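Local structure of SaTIE-TED (6FX6) at residues A[168-173]-A[199-204]. The protein is the thioester domain of a cell-wall-anchored surface protein, of unknown function but probably, as in related domains, able to attach covalently to host targets. Residues are numbered along the deposited sequence; the frame is centred on the assembly and turned at random.
Sequences GIRTPS and HLDRIT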
loop_
_atom_site.group_PDB
_atom_site.type_symbol
_atom_site.label_atom_id
_atom_site.label_comp_id
_atom_site.label_asym_id
_atom_site.label_seq_id
_atom_site.Cartn_x
_atom_site.Cartn_y
_atom_site.Cartn_z
ATOM N N GLY A 168 6.899 -11.808 -2.742
ATOM C CA GLY A 168 6.391 -12.857 -3.620
ATOM C C GLY A 168 7.171 -12.920 -4.912
ATOM O O GLY A 168 7.771 -11.926 -5.330
ATOM N N ILE A 169 7.155 -14.099 -5.530
ATOM C CA ILE A 169 7.888 -14.367 -6.765
ATOM C C ILE A 169 6.931 -15.046 -7.739
ATOM O O ILE A 169 6.331 -16.059 -7.393
ATOM C CB ILE A 169 9.119 -15.286 -6.528
ATOM C CG1 ILE A 169 10.030 -14.709 -5.431
ATOM C CG2 ILE A 169 9.910 -15.469 -7.822
ATOM C CD1 ILE A 169 11.206 -15.591 -5.050
ATOM N N ARG A 170 6.792 -14.479 -8.939
ATOM C CA ARG A 170 6.028 -15.101 -10.024
ATOM C C ARG A 170 6.997 -15.577 -11.100
ATOM O O ARG A 170 7.904 -14.841 -11.517
ATOM C CB ARG A 170 5.032 -14.122 -10.640
ATOM C CG ARG A 170 3.931 -13.655 -9.702
ATOM C CD ARG A 170 3.748 -12.145 -9.771
ATOM N NE ARG A 170 3.252 -11.690 -11.059
ATOM C CZ ARG A 170 3.319 -10.440 -11.533
ATOM N NH1 ARG A 170 3.895 -9.448 -10.851
ATOM N NH2 ARG A 170 2.807 -10.185 -12.732
ATOM N N THR A 171 6.793 -16.814 -11.536
ATOM C CA THR A 171 7.602 -17.423 -12.568
ATOM C C THR A 171 6.682 -18.201 -13.492
ATOM O O THR A 171 5.674 -18.754 -13.030
ATOM C CB THR A 171 8.633 -18.402 -11.968
ATOM O OG1 THR A 171 7.960 -19.410 -11.199
ATOM C CG2 THR A 171 9.613 -17.669 -11.074
ATOM N N PRO A 172 7.021 -18.263 -14.795
ATOM C CA PRO A 172 6.278 -19.169 -15.661
ATOM C C PRO A 172 6.646 -20.619 -15.356
ATOM O O PRO A 172 7.638 -20.877 -14.668
ATOM C CB PRO A 172 6.748 -18.771 -17.060
ATOM C CG PRO A 172 8.133 -18.270 -16.845
ATOM C CD PRO A 172 8.077 -17.550 -15.533
ATOM N N SER A 173 5.848 -21.549 -15.866
ATOM C CA SER A 173 6.120 -22.975 -15.717
ATOM C C SER A 173 7.482 -23.324 -16.330
ATOM O O SER A 173 7.876 -22.753 -17.352
ATOM C CB SER A 173 5.013 -23.792 -16.386
ATOM O OG SER A 173 5.188 -25.168 -16.134
ATOM N N HIS A 199 9.146 -12.184 -11.855
ATOM C CA HIS A 199 8.700 -10.974 -11.153
ATOM C C HIS A 199 8.943 -11.109 -9.666
ATOM O O HIS A 199 8.485 -12.073 -9.059
ATOM C CB HIS A 199 7.199 -10.733 -11.350
ATOM C CG HIS A 199 6.764 -10.720 -12.777
ATOM N ND1 HIS A 199 6.694 -9.563 -13.522
ATOM C CD2 HIS A 199 6.342 -11.720 -13.589
ATOM C CE1 HIS A 199 6.262 -9.854 -14.739
ATOM N NE2 HIS A 199 6.042 -11.155 -14.805
ATOM N N LEU A 200 9.632 -10.130 -9.085
ATOM C CA LEU A 200 9.920 -10.087 -7.648
ATOM C C LEU A 200 9.076 -8.992 -6.992
ATOM O O LEU A 200 9.487 -7.837 -6.945
ATOM C CB LEU A 200 11.410 -9.823 -7.424
ATOM C CG LEU A 200 12.366 -10.696 -8.235
ATOM C CD1 LEU A 200 13.802 -10.338 -7.868
ATOM C CD2 LEU A 200 12.091 -12.178 -8.022
ATOM N N ASP A 201 7.902 -9.375 -6.481
ATOM C CA ASP A 201 6.896 -8.421 -6.003
ATOM C C ASP A 201 7.169 -7.914 -4.591
ATOM O O ASP A 201 7.482 -8.696 -3.691
ATOM C CB ASP A 201 5.501 -9.060 -5.985
ATOM C CG ASP A 201 5.070 -9.582 -7.335
ATOM O OD1 ASP A 201 5.439 -8.992 -8.370
ATOM O OD2 ASP A 201 4.344 -10.589 -7.351
ATOM N N ARG A 202 7.003 -6.611 -4.397
ATOM C CA ARG A 202 6.987 -6.022 -3.057
ATOM C C ARG A 202 5.624 -6.168 -2.368
ATOM O O ARG A 202 5.562 -6.217 -1.144
ATOM C CB ARG A 202 7.374 -4.544 -3.112
ATOM C CG ARG A 202 8.837 -4.302 -3.425
ATOM C CD ARG A 202 9.089 -2.833 -3.709
ATOM N NE ARG A 202 10.511 -2.547 -3.889
ATOM C CZ ARG A 202 11.390 -2.302 -2.911
ATOM N NH1 ARG A 202 11.030 -2.295 -1.622
ATOM N NH2 ARG A 202 12.660 -2.056 -3.229
ATOM N N ILE A 203 4.547 -6.213 -3.157
ATOM C CA ILE A 203 3.176 -6.298 -2.646
ATOM C C ILE A 203 2.458 -7.506 -3.262
ATOM O O ILE A 203 2.411 -7.650 -4.481
ATOM C CB ILE A 203 2.385 -5.002 -2.959
ATOM C CG1 ILE A 203 3.071 -3.792 -2.300
ATOM C CG2 ILE A 203 0.939 -5.122 -2.485
ATOM C CD1 ILE A 203 2.477 -2.442 -2.669
ATOM N N THR A 204 1.877 -8.347 -2.411
ATOM C CA THR A 204 1.173 -9.557 -2.840
ATOM C C THR A 204 -0.320 -9.587 -2.463
ATOM O O THR A 204 -0.949 -10.641 -2.548
ATOM C CB THR A 204 1.856 -10.798 -2.240
ATOM O OG1 THR A 204 1.779 -10.737 -0.812
ATOM C CG2 THR A 204 3.319 -10.862 -2.678
#
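An antiparallel edge pairing closes one side of a four-stranded mixed sheet: strand 168-170, the outermost strand of that sheet within this chain, runs beside the end of strand 195-201. R170 and H199 form a hydrogen-bonded pair, R170 N reaching H199 O at 2.9 Å and H199 N reaching R170 O at 3.0 Å, both donors in the plane of the carbonyl they meet. At G168 and D201 the pair is uneven: D201 N lies 2.8 Å from G168 O, though above the carbonyl plane, while the return bond from G168 N to D201 O is weak. Between these pairs, I169 and L200 form the non-hydrogen-bonded pair and point the same way, I169 CG2 touching L200 CD2 at 4.0 Å; I169 also packs on A177 and I179 of strand 175-180, in the neighbouring three-stranded sheet. On the sheet face bearing R170, H199 and D201, the arginine chain, bent at chi2 (133°) and chi3 (66°), lays its guanidinium flat over the imidazole, centres 3.9 Å apart and planes at 9°. R170 NH1 makes a salt bridge to D201 OD1 at 3.0 Å, its hydrogen bond using the syn lone pair, nearly in the guanidinium plane, so stack and bridge together fix the group's rotation. H199 ND1 is hydrogen-bonded to the carboxylate of D230, which orients the imidazole and may make it a better partner for the cationic guanidinium.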